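Local coordinates for 2'-deoxycytidine 5'-triphosphate deaminase (Agrobacterium tumefaciens, PDB 2R9Q), which probably catalyses the hydrolytic deamination of dCTP to dUTP, releasing ammonia, at residues V35-V38 with S42-L45; A20-D25 with A31-D36; R151-V156 with D258-L263; R118-T123 with V291-F296. All blocks are in the same frame, centred on the assembly; numbering follows the deposited sequence.

Interactions 1 and 2 belong together. They share V35 and D36, lie within the N-terminal DCD domain, and touch where V38 CG2 meets L33 CD1. Interaction 1 is buried and rests on hydrogen bonds between a loop end and a strand. Interaction 2 is a surface contact, where a leucine covers a phenylalanine ring without any hydrogen bond. Interactions 3 and 4 are buried and join the N-terminal half of the chain to the C-terminal half. Their centres are about 10 Å apart, and D120 and T152 link them. Interaction 3 combines two phenylalanines with a bridging water. Interaction 4, nearest the centre of the chain, pairs a tyrosine hydroxyl with a carboxylate.

Interaction 1 (V35-V38 with S42-L45); sequences VDQV and SLDL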
loop_
_atom_site.group_PDB
_atom_site.type_symbol
_atom_site.label_atom_id
_atom_site.label_comp_id
_atom_site.label_asym_id
_atom_site.label_seq_id
_atom_site.Cartn_x
_atom_site.Cartn_y
_atom_site.Cartn_z
ATOM N N VAL B 35 -30.894 18.441 -20.875
ATOM C CA VAL B 35 -30.836 18.949 -22.260
ATOM C C VAL B 35 -29.655 18.331 -23.009
ATOM O O VAL B 35 -29.782 17.953 -24.176
ATOM C CB VAL B 35 -30.797 20.522 -22.343
ATOM C CG1 VAL B 35 -29.689 21.100 -21.468
ATOM C CG2 VAL B 35 -30.678 20.990 -23.821
ATOM N N ASP B 36 -28.540 18.159 -22.296
ATOM C CA ASP B 36 -27.301 17.656 -22.867
ATOM C C ASP B 36 -27.015 16.188 -22.533
ATOM O O ASP B 36 -25.859 15.741 -22.612
ATOM C CB ASP B 36 -26.156 18.547 -22.401
ATOM C CG ASP B 36 -25.954 18.508 -20.908
ATOM O OD1 ASP B 36 -26.910 18.238 -20.156
ATOM O OD2 ASP B 36 -24.823 18.746 -20.478
ATOM N N GLN B 37 -28.066 15.431 -22.200
ATOM C CA GLN B 37 -27.894 14.049 -21.735
ATOM C C GLN B 37 -27.660 13.064 -22.865
ATOM O O GLN B 37 -26.932 12.076 -22.684
ATOM C CB GLN B 37 -29.062 13.576 -20.885
ATOM C CG GLN B 37 -28.669 12.513 -19.902
ATOM C CD GLN B 37 -29.849 11.979 -19.127
ATOM O OE1 GLN B 37 -30.702 12.734 -18.698
ATOM N NE2 GLN B 37 -29.896 10.674 -18.942
ATOM N N VAL B 38 -28.265 13.344 -24.018
ATOM C CA VAL B 38 -28.132 12.502 -25.204
ATOM C C VAL B 38 -26.952 13.012 -26.029
ATOM O O VAL B 38 -26.912 14.173 -26.451
ATOM C CB VAL B 38 -29.430 12.471 -26.055
ATOM C CG1 VAL B 38 -29.288 11.492 -27.229
ATOM C CG2 VAL B 38 -30.667 12.130 -25.166
ATOM N N SER B 42 -24.624 7.929 -28.015
ATOM C CA SER B 42 -24.760 7.342 -26.678
ATOM C C SER B 42 -25.620 8.239 -25.795
ATOM O O SER B 42 -25.958 9.358 -26.155
ATOM C CB SER B 42 -23.389 7.126 -26.018
ATOM O OG SER B 42 -22.635 8.333 -25.984
ATOM N N LEU B 43 -25.979 7.724 -24.635
ATOM C CA LEU B 43 -26.694 8.454 -23.619
ATOM C C LEU B 43 -25.997 8.337 -22.253
ATOM O O LEU B 43 -25.707 7.252 -21.770
ATOM C CB LEU B 43 -28.115 7.909 -23.556
ATOM C CG LEU B 43 -29.023 8.239 -22.376
ATOM C CD1 LEU B 43 -29.626 9.627 -22.466
ATOM C CD2 LEU B 43 -30.054 7.152 -22.271
ATOM N N ASP B 44 -25.718 9.479 -21.644
ATOM C CA ASP B 44 -25.367 9.570 -20.217
ATOM C C ASP B 44 -26.448 9.006 -19.302
ATOM O O ASP B 44 -27.648 9.182 -19.536
ATOM C CB ASP B 44 -25.059 11.007 -19.803
ATOM C CG ASP B 44 -23.707 11.474 -20.310
ATOM O OD1 ASP B 44 -23.085 10.726 -21.109
ATOM O OD2 ASP B 44 -23.276 12.577 -19.895
ATOM N N LEU B 45 -25.970 8.301 -18.283
ATOM C CA LEU B 45 -26.787 7.696 -17.260
ATOM C C LEU B 45 -26.601 8.467 -15.963
ATOM O O LEU B 45 -25.502 8.880 -15.634
ATOM C CB LEU B 45 -26.402 6.223 -17.058
ATOM C CG LEU B 45 -26.531 5.267 -18.235
ATOM C CD1 LEU B 45 -25.725 3.987 -17.913
ATOM C CD2 LEU B 45 -28.003 4.989 -18.550
#
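Q37 grips D44 twice, and this is the tight part of the contact. The backbone N of D44 donates to Q37 O at 3.0 Å. The side chain of Q37 then reaches back to the same residue, with NE2 donating to D44 O at 2.8 Å in a fairly straight bond (163°). D44 O lies close to the amide plane of Q37, but NE2 comes in tilted from the carbonyl plane of D44. An extended chain beyond CG, itself anti to the backbone N (chi1 -153°), carries the amide across. Q37 OE1 takes D34 N, so the amide is held from both ends. L43 CD1 lies beside this pair of bonds, 3.6 Å from Q37 O, and also meets V38 CG2 at 3.8 Å. The carboxylate of D44 turns elsewhere, to Q165, R162 and K113. The other end of 35-38 is looser. V35 is exposed and stays clear of 42-45, while D36 is partly exposed and pairs with R162. V38 and L43 form an antiparallel non-hydrogen-bonded pair with both side chains on one sheet face, the arrangement of a β-hairpin, here joining strands 38-39 and 42-46.

Interaction 2 (A20-D25 with A31-D36); sequences ALFAGD and ADLDVD
L33 lies over the ring of F22 in a CH-pi contact, close to a Schellman motif that ends helix 15-23. L33 CG sits almost exactly above the ring centre, 4.2 Å from the centroid and 2° off the normal. The two methyl branches spread to different parts of the ring. CD2 meets CE1 at 4.0 Å, and CD1 comes over CG at 4.1 Å. The leucine and the phenylalanine extend antiparallel to one another. F22 already points toward the loop, and with CG anti to the backbone N (chi1 -170°) its ring presents a face to L33. L33 has its CG beside the backbone N (chi1 -53°), and this lays the fork flat on the ring. The contact is small and near the surface, with no hydrogen bond across it. The loop has its own polar hold: R46 binds the carbonyl oxygens of A31 and D32, and R162 pairs with D34. On the helix side, D25 takes a positive phi as the C-prime residue. Its N bonds to F22 O at 3.2 Å, while K26 N closes on L21 O. A31 O adds a looser touch on the ring, 4.2 Å from F22 CZ and neither squarely over the face nor at the edge.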
loop_
_atom_site.group_PDB
_atom_site.type_symbol
_atom_site.label_atom_id
_atom_site.label_comp_id
_atom_site.label_asym_id
_atom_site.label_seq_id
_atom_site.Cartn_x
_atom_site.Cartn_y
_atom_site.Cartn_z
ATOM N N ALA B 20 -36.198 9.227 -29.795
ATOM C CA ALA B 20 -37.405 8.512 -30.246
ATOM C C ALA B 20 -37.739 7.345 -29.320
ATOM O O ALA B 20 -38.900 7.132 -29.014
ATOM C CB ALA B 20 -37.241 8.033 -31.665
ATOM N N LEU B 21 -36.708 6.609 -28.877
ATOM C CA LEU B 21 -36.830 5.548 -27.873
ATOM C C LEU B 21 -37.413 6.037 -26.557
ATOM O O LEU B 21 -38.154 5.304 -25.907
ATOM C CB LEU B 21 -35.469 4.939 -27.554
ATOM C CG LEU B 21 -34.819 3.924 -28.469
ATOM C CD1 LEU B 21 -33.493 3.510 -27.838
ATOM C CD2 LEU B 21 -35.741 2.734 -28.694
ATOM N N PHE B 22 -37.040 7.242 -26.140
ATOM C CA PHE B 22 -37.608 7.812 -24.930
ATOM C C PHE B 22 -39.086 8.237 -25.166
ATOM O O PHE B 22 -39.946 8.043 -24.298
ATOM C CB PHE B 22 -36.744 8.982 -24.397
ATOM C CG PHE B 22 -37.140 9.447 -23.023
ATOM C CD1 PHE B 22 -36.788 8.709 -21.894
ATOM C CD2 PHE B 22 -37.896 10.613 -22.853
ATOM C CE1 PHE B 22 -37.177 9.123 -20.619
ATOM C CE2 PHE B 22 -38.284 11.040 -21.567
ATOM C CZ PHE B 22 -37.921 10.291 -20.455
ATOM N N ALA B 23 -39.363 8.784 -26.348
ATOM C CA ALA B 23 -40.704 9.235 -26.713
ATOM C C ALA B 23 -41.666 8.063 -26.899
ATOM O O ALA B 23 -42.854 8.211 -26.719
ATOM C CB ALA B 23 -40.644 10.094 -27.973
ATOM N N GLY B 24 -41.147 6.897 -27.249
ATOM C CA GLY B 24 -41.960 5.691 -27.357
ATOM C C GLY B 24 -41.840 4.774 -26.158
ATOM O O GLY B 24 -42.154 3.598 -26.263
ATOM N N ASP B 25 -41.375 5.310 -25.025
ATOM C CA ASP B 25 -41.166 4.552 -23.762
ATOM C C ASP B 25 -40.386 3.197 -23.861
ATOM O O ASP B 25 -40.644 2.280 -23.088
ATOM C CB ASP B 25 -42.523 4.370 -23.033
ATOM C CG ASP B 25 -42.840 5.519 -22.072
ATOM O OD1 ASP B 25 -42.535 5.413 -20.859
ATOM O OD2 ASP B 25 -43.411 6.530 -22.527
ATOM N N ALA B 31 -37.028 11.140 -14.441
ATOM C CA ALA B 31 -37.301 12.542 -14.757
ATOM C C ALA B 31 -36.991 12.846 -16.216
ATOM O O ALA B 31 -36.438 12.018 -16.936
ATOM C CB ALA B 31 -36.503 13.455 -13.848
ATOM N N ASP B 32 -37.378 14.038 -16.658
ATOM C CA ASP B 32 -37.047 14.482 -18.008
ATOM C C ASP B 32 -35.531 14.403 -18.134
ATOM O O ASP B 32 -34.834 14.674 -17.176
ATOM C CB ASP B 32 -37.545 15.913 -18.264
ATOM N N LEU B 33 -35.042 14.034 -19.309
ATOM C CA LEU B 33 -33.612 13.982 -19.570
ATOM C C LEU B 33 -32.998 15.371 -19.403
ATOM O O LEU B 33 -33.705 16.352 -19.452
ATOM C CB LEU B 33 -33.327 13.384 -20.956
ATOM C CG LEU B 33 -33.983 12.013 -21.269
ATOM C CD1 LEU B 33 -33.634 11.505 -22.679
ATOM C CD2 LEU B 33 -33.648 10.955 -20.202
ATOM N N ASP B 34 -31.704 15.438 -19.087
ATOM C CA ASP B 34 -30.941 16.691 -19.156
ATOM C C ASP B 34 -30.916 17.136 -20.627
ATOM O O ASP B 34 -30.909 16.299 -21.523
ATOM C CB ASP B 34 -29.481 16.536 -18.670
ATOM C CG ASP B 34 -29.348 16.053 -17.220
ATOM O OD1 ASP B 34 -30.300 16.198 -16.411
ATOM O OD2 ASP B 34 -28.245 15.523 -16.897
ATOM N N VAL B 35 -30.894 18.441 -20.875
ATOM C CA VAL B 35 -30.836 18.949 -22.260
ATOM C C VAL B 35 -29.655 18.331 -23.009
ATOM O O VAL B 35 -29.782 17.953 -24.176
ATOM C CB VAL B 35 -30.797 20.522 -22.343
ATOM C CG1 VAL B 35 -29.689 21.100 -21.468
ATOM C CG2 VAL B 35 -30.678 20.990 -23.821
ATOM N N ASP B 36 -28.540 18.159 -22.296
ATOM C CA ASP B 36 -27.301 17.656 -22.867
ATOM C C ASP B 36 -27.015 16.188 -22.533
ATOM O O ASP B 36 -25.859 15.741 -22.612
ATOM C CB ASP B 36 -26.156 18.547 -22.401
ATOM C CG ASP B 36 -25.954 18.508 -20.908
ATOM O OD1 ASP B 36 -26.910 18.238 -20.156
ATOM O OD2 ASP B 36 -24.823 18.746 -20.478
#

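Interaction 3 (R151-V156 with D258-L263); sequences RTFPIV and DEFYIL
F260 packs directly against T152 and F153, and the residues before it add a water link. D258 is joined to T152 through this water, which donates to D258 O at 3.1 Å and to T152 OG1 at 2.7 Å. T152 OG1 also lies against D120 OD2, probably as a hydrogen bond, though the modelled distance is doubtfully short. E259 turns its CB away from 151-156, and its side chain lies on H223 and R220 instead. At F260, CB points toward the other segment, and chi1 of 102° lies off the usual staggered positions. The ring crosses T152 at a slant, with CD2 3.4 Å from T152 OG1. Its CE2 meets F153 CE2 at 3.8 Å. The rings are steeply turned against each other, with planes at 78° and centroids 5.9 Å apart. F153 CE2 and CZ come in at the edge of the F260 ring, yet F260 CE2 lies obliquely to the F153 ring, so this is no clean T-shaped pair. T152 CG2 rests over one face of the F153 ring, offset toward its rim. F153 has a true edge-to-face partner in W242. Beyond F260 the chain enters strand 261-269 and moves off. Y261 packs on L253 and L255, and I262 packs on V314 and a bound peptide. The contact is an interface between the N-terminal and C-terminal DCD domains, both of the dUTPase clan, joined here by the ends of loops that lead into strands.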
loop_
_atom_site.group_PDB
_atom_site.type_symbol
_atom_site.label_atom_id
_atom_site.label_comp_id
_atom_site.label_asym_id
_atom_site.label_seq_id
_atom_site.Cartn_x
_atom_site.Cartn_y
_atom_site.Cartn_z
ATOM N N ARG B 151 -10.669 5.088 -7.157
ATOM C CA ARG B 151 -9.389 4.474 -6.953
ATOM C C ARG B 151 -8.347 5.457 -6.410
ATOM O O ARG B 151 -7.593 5.115 -5.536
ATOM C CB ARG B 151 -8.939 3.853 -8.263
ATOM C CG ARG B 151 -8.826 2.388 -8.321
ATOM C CD ARG B 151 -10.094 1.618 -8.631
ATOM N NE ARG B 151 -10.865 1.111 -7.483
ATOM C CZ ARG B 151 -10.426 0.699 -6.276
ATOM N NH1 ARG B 151 -9.138 0.655 -5.928
ATOM N NH2 ARG B 151 -11.328 0.284 -5.385
ATOM N N THR B 152 -8.271 6.668 -6.962
ATOM C CA THR B 152 -7.251 7.630 -6.532
ATOM C C THR B 152 -7.802 8.785 -5.750
ATOM O O THR B 152 -7.230 9.151 -4.766
ATOM C CB THR B 152 -6.451 8.193 -7.708
ATOM O OG1 THR B 152 -5.879 7.109 -8.435
ATOM C CG2 THR B 152 -5.326 9.169 -7.234
ATOM N N PHE B 153 -8.877 9.397 -6.247
ATOM C CA PHE B 153 -9.486 10.540 -5.603
ATOM C C PHE B 153 -10.789 10.158 -4.958
ATOM O O PHE B 153 -11.647 9.508 -5.592
ATOM C CB PHE B 153 -9.777 11.715 -6.588
ATOM C CG PHE B 153 -8.643 12.055 -7.515
ATOM C CD1 PHE B 153 -7.508 12.629 -7.049
ATOM C CD2 PHE B 153 -8.755 11.848 -8.866
ATOM C CE1 PHE B 153 -6.493 12.918 -7.887
ATOM C CE2 PHE B 153 -7.736 12.130 -9.695
ATOM C CZ PHE B 153 -6.608 12.666 -9.195
ATOM N N PRO B 154 -10.982 10.597 -3.703
ATOM C CA PRO B 154 -12.330 10.484 -3.186
ATOM C C PRO B 154 -13.257 11.472 -3.917
ATOM O O PRO B 154 -12.819 12.566 -4.353
ATOM C CB PRO B 154 -12.149 10.822 -1.724
ATOM C CG PRO B 154 -10.937 11.741 -1.684
ATOM C CD PRO B 154 -10.049 11.171 -2.711
ATOM N N ILE B 155 -14.502 11.079 -4.103
ATOM C CA ILE B 155 -15.428 11.846 -4.933
ATOM C C ILE B 155 -16.715 12.176 -4.218
ATOM O O ILE B 155 -17.093 11.494 -3.295
ATOM C CB ILE B 155 -15.663 11.199 -6.301
ATOM C CG1 ILE B 155 -16.360 9.844 -6.193
ATOM C CG2 ILE B 155 -14.343 11.128 -7.094
ATOM C CD1 ILE B 155 -16.981 9.342 -7.506
ATOM N N VAL B 156 -17.354 13.274 -4.613
ATOM C CA VAL B 156 -18.740 13.537 -4.206
ATOM C C VAL B 156 -19.700 13.384 -5.394
ATOM O O VAL B 156 -19.461 13.920 -6.478
ATOM C CB VAL B 156 -18.952 14.891 -3.373
ATOM C CG1 VAL B 156 -17.893 15.909 -3.696
ATOM C CG2 VAL B 156 -20.346 15.474 -3.594
ATOM N N ASP B 258 1.051 1.390 -8.651
ATOM C CA ASP B 258 0.098 2.064 -7.733
ATOM C C ASP B 258 -0.382 3.448 -8.231
ATOM O O ASP B 258 -1.285 4.021 -7.662
ATOM C CB ASP B 258 0.696 2.251 -6.323
ATOM C CG ASP B 258 1.256 0.939 -5.716
ATOM O OD1 ASP B 258 2.405 0.994 -5.174
ATOM O OD2 ASP B 258 0.558 -0.127 -5.782
ATOM N N GLU B 259 0.223 3.979 -9.275
ATOM C CA GLU B 259 -0.127 5.279 -9.771
ATOM C C GLU B 259 -1.077 5.241 -10.972
ATOM O O GLU B 259 -1.292 4.236 -11.599
ATOM C CB GLU B 259 1.144 6.047 -10.116
ATOM C CG GLU B 259 2.155 6.225 -8.964
ATOM C CD GLU B 259 1.672 7.107 -7.823
ATOM O OE1 GLU B 259 1.065 8.185 -8.063
ATOM O OE2 GLU B 259 1.936 6.745 -6.659
ATOM N N PHE B 260 -1.695 6.364 -11.279
ATOM C CA PHE B 260 -2.377 6.468 -12.565
ATOM C C PHE B 260 -1.905 7.691 -13.303
ATOM O O PHE B 260 -1.550 8.685 -12.703
ATOM C CB PHE B 260 -3.905 6.330 -12.394
ATOM C CG PHE B 260 -4.673 7.589 -12.449
ATOM C CD1 PHE B 260 -5.444 7.875 -13.562
ATOM C CD2 PHE B 260 -4.689 8.450 -11.366
ATOM C CE1 PHE B 260 -6.162 9.016 -13.636
ATOM C CE2 PHE B 260 -5.424 9.608 -11.406
ATOM C CZ PHE B 260 -6.172 9.904 -12.541
ATOM N N TYR B 261 -1.832 7.546 -14.611
ATOM C CA TYR B 261 -1.191 8.477 -15.495
ATOM C C TYR B 261 -2.183 8.925 -16.574
ATOM O O TYR B 261 -2.859 8.110 -17.176
ATOM C CB TYR B 261 0.058 7.848 -16.145
ATOM C CG TYR B 261 1.153 7.430 -15.179
ATOM C CD1 TYR B 261 2.207 8.286 -14.890
ATOM C CD2 TYR B 261 1.114 6.217 -14.540
ATOM C CE1 TYR B 261 3.188 7.941 -13.990
ATOM C CE2 TYR B 261 2.091 5.858 -13.646
ATOM C CZ TYR B 261 3.156 6.724 -13.361
ATOM O OH TYR B 261 4.191 6.345 -12.445
ATOM N N ILE B 262 -2.266 10.228 -16.815
ATOM C CA ILE B 262 -3.041 10.756 -17.940
ATOM C C ILE B 262 -2.029 11.161 -18.995
ATOM O O ILE B 262 -1.213 12.055 -18.792
ATOM C CB ILE B 262 -3.951 11.974 -17.568
ATOM C CG1 ILE B 262 -4.999 11.576 -16.534
ATOM C CG2 ILE B 262 -4.634 12.530 -18.796
ATOM C CD1 ILE B 262 -5.638 12.775 -15.841
ATOM N N LEU B 263 -2.115 10.476 -20.127
ATOM C CA LEU B 263 -1.155 10.590 -21.190
ATOM C C LEU B 263 -1.850 10.793 -22.530
ATOM O O LEU B 263 -3.079 10.696 -22.641
ATOM C CB LEU B 263 -0.249 9.348 -21.207
ATOM C CG LEU B 263 0.618 9.083 -19.972
ATOM C CD1 LEU B 263 1.225 7.704 -20.087
ATOM C CD2 LEU B 263 1.685 10.172 -19.797
HETATM O O HOH W 1 -3.392 6.247 -7.944
#

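Interaction 4 (R118-T123 with V291-F296); sequences RLDIFT and VHYAGF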
loop_
_atom_site.group_PDB
_atom_site.type_symbol
_atom_site.label_atom_id
_atom_site.label_comp_id
_atom_site.label_asym_id
_atom_site.label_seq_id
_atom_site.Cartn_x
_atom_site.Cartn_y
_atom_site.Cartn_z
ATOM N N ARG B 118 -10.571 10.258 -16.081
ATOM C CA ARG B 118 -9.570 11.217 -15.630
ATOM C C ARG B 118 -9.511 11.321 -14.105
ATOM O O ARG B 118 -8.529 11.837 -13.566
ATOM C CB ARG B 118 -9.812 12.619 -16.174
ATOM C CG ARG B 118 -10.077 12.781 -17.637
ATOM C CD ARG B 118 -8.923 12.495 -18.560
ATOM N NE ARG B 118 -9.457 12.341 -19.922
ATOM C CZ ARG B 118 -9.567 13.302 -20.828
ATOM N NH1 ARG B 118 -9.107 14.519 -20.604
ATOM N NH2 ARG B 118 -10.122 13.022 -21.989
ATOM N N LEU B 119 -10.556 10.856 -13.419
ATOM C CA LEU B 119 -10.598 10.864 -11.988
ATOM C C LEU B 119 -10.366 9.480 -11.432
ATOM O O LEU B 119 -10.563 9.271 -10.239
ATOM C CB LEU B 119 -11.936 11.372 -11.489
ATOM C CG LEU B 119 -12.215 12.859 -11.283
ATOM C CD1 LEU B 119 -11.477 13.734 -12.249
ATOM C CD2 LEU B 119 -13.726 13.098 -11.365
ATOM N N ASP B 120 -9.992 8.544 -12.299
ATOM C CA ASP B 120 -9.635 7.175 -11.916
ATOM C C ASP B 120 -10.749 6.485 -11.118
ATOM O O ASP B 120 -10.476 5.856 -10.103
ATOM C CB ASP B 120 -8.312 7.215 -11.122
ATOM C CG ASP B 120 -7.558 5.885 -11.082
ATOM O OD1 ASP B 120 -7.597 5.045 -12.023
ATOM O OD2 ASP B 120 -6.863 5.715 -10.075
ATOM N N ILE B 121 -11.994 6.629 -11.574
ATOM C CA ILE B 121 -13.152 6.020 -10.903
ATOM C C ILE B 121 -13.518 4.751 -11.652
ATOM O O ILE B 121 -13.860 4.807 -12.808
ATOM C CB ILE B 121 -14.397 6.933 -10.800
ATOM C CG1 ILE B 121 -14.024 8.299 -10.192
ATOM C CG2 ILE B 121 -15.508 6.217 -9.999
ATOM C CD1 ILE B 121 -15.039 9.489 -10.459
ATOM N N PHE B 122 -13.371 3.615 -10.981
ATOM C CA PHE B 122 -13.817 2.325 -11.487
ATOM C C PHE B 122 -15.329 2.275 -11.453
ATOM O O PHE B 122 -15.941 2.580 -10.442
ATOM C CB PHE B 122 -13.165 1.223 -10.657
ATOM C CG PHE B 122 -13.718 -0.133 -10.854
ATOM C CD1 PHE B 122 -12.991 -1.090 -11.575
ATOM C CD2 PHE B 122 -14.921 -0.492 -10.285
ATOM C CE1 PHE B 122 -13.474 -2.340 -11.747
ATOM C CE2 PHE B 122 -15.416 -1.782 -10.440
ATOM C CZ PHE B 122 -14.679 -2.706 -11.186
ATOM N N THR B 123 -15.921 1.900 -12.579
ATOM C CA THR B 123 -17.364 1.738 -12.729
ATOM C C THR B 123 -17.715 0.509 -13.592
ATOM O O THR B 123 -16.954 0.114 -14.462
ATOM C CB THR B 123 -18.080 3.033 -13.315
ATOM O OG1 THR B 123 -17.671 3.271 -14.660
ATOM C CG2 THR B 123 -17.788 4.267 -12.474
ATOM N N VAL B 291 -4.411 0.491 -21.188
ATOM C CA VAL B 291 -5.296 1.663 -21.186
ATOM C C VAL B 291 -6.554 1.331 -20.357
ATOM O O VAL B 291 -7.310 0.397 -20.665
ATOM C CB VAL B 291 -5.662 2.155 -22.599
ATOM C CG1 VAL B 291 -6.868 3.104 -22.550
ATOM C CG2 VAL B 291 -4.442 2.853 -23.253
ATOM N N HIS B 292 -6.732 2.079 -19.273
ATOM C CA HIS B 292 -7.921 1.994 -18.443
ATOM C C HIS B 292 -8.968 3.008 -18.897
ATOM O O HIS B 292 -8.631 4.022 -19.504
ATOM C CB HIS B 292 -7.553 2.198 -16.972
ATOM C CG HIS B 292 -6.921 0.994 -16.362
ATOM N ND1 HIS B 292 -7.531 0.248 -15.378
ATOM C CD2 HIS B 292 -5.773 0.346 -16.670
ATOM C CE1 HIS B 292 -6.767 -0.788 -15.084
ATOM N NE2 HIS B 292 -5.686 -0.738 -15.839
ATOM N N TYR B 293 -10.227 2.703 -18.587
ATOM C CA TYR B 293 -11.387 3.574 -18.856
ATOM C C TYR B 293 -11.554 3.922 -20.348
ATOM O O TYR B 293 -12.073 4.973 -20.688
ATOM C CB TYR B 293 -11.339 4.849 -18.008
ATOM C CG TYR B 293 -10.867 4.587 -16.616
ATOM C CD1 TYR B 293 -11.616 3.806 -15.764
ATOM C CD2 TYR B 293 -9.643 5.066 -16.166
ATOM C CE1 TYR B 293 -11.184 3.512 -14.474
ATOM C CE2 TYR B 293 -9.202 4.782 -14.880
ATOM C CZ TYR B 293 -9.986 4.003 -14.031
ATOM O OH TYR B 293 -9.583 3.727 -12.736
ATOM N N ALA B 294 -11.114 2.998 -21.207
ATOM C CA ALA B 294 -11.376 3.080 -22.649
ATOM C C ALA B 294 -12.861 3.345 -22.808
ATOM O O ALA B 294 -13.692 2.841 -22.043
ATOM C CB ALA B 294 -10.954 1.776 -23.395
ATOM N N GLY B 295 -13.180 4.206 -23.752
ATOM C CA GLY B 295 -14.536 4.662 -23.882
ATOM C C GLY B 295 -15.009 4.837 -25.297
ATOM O O GLY B 295 -14.385 4.392 -26.283
ATOM N N PHE B 296 -16.156 5.488 -25.366
ATOM C CA PHE B 296 -16.806 5.782 -26.630
ATOM C C PHE B 296 -16.256 7.089 -27.216
ATOM O O PHE B 296 -15.976 8.008 -26.502
ATOM C CB PHE B 296 -18.318 5.854 -26.423
ATOM C CG PHE B 296 -18.946 4.545 -26.055
ATOM C CD1 PHE B 296 -18.626 3.371 -26.745
ATOM C CD2 PHE B 296 -19.887 4.477 -25.033
ATOM C CE1 PHE B 296 -19.251 2.169 -26.420
ATOM C CE2 PHE B 296 -20.495 3.284 -24.697
ATOM C CZ PHE B 296 -20.173 2.127 -25.387
#
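Y293 has by far the most surface buried in this contact, and its hydroxyl meets the carboxylate of D120. Y293 OH donates to D120 OD1 in a very short bond, 2.5 Å, whose exact length is doubtful. OD1 lies at the edge of the tyrosine ring and near its plane. The carboxylate itself stands almost upright to that ring, with planes 82° apart. D120 gets there with CG anti to its backbone nitrogen (chi1 -159°), which bends the carboxylate back although its CB points away overall. Besides meeting T152, OD2 forms a salt bridge with R318, so the two oxygens have different partners, which would restrain the carboxylate's rotation. D120 lies between helix 114-118 and strand 121-127, while Y293 follows strand 289-292. The bond therefore ties the N-terminal DCD domain to the C-terminal one, each of the dUTPase clan. Both residues have positive phi, in left-handed helical conformation, where the chain passes between regular elements. I121 takes part through its backbone: its O lies 3.4 Å from Y293 CE1, placed obliquely to the ring. The I121 side chain points away and packs on I148. H292 CB lies over one face of the tyrosine ring, toward its rim, 3.6 Å above the plane. H292 also packs on E321 of the second subunit, and F122 on V322 of that same neighbour.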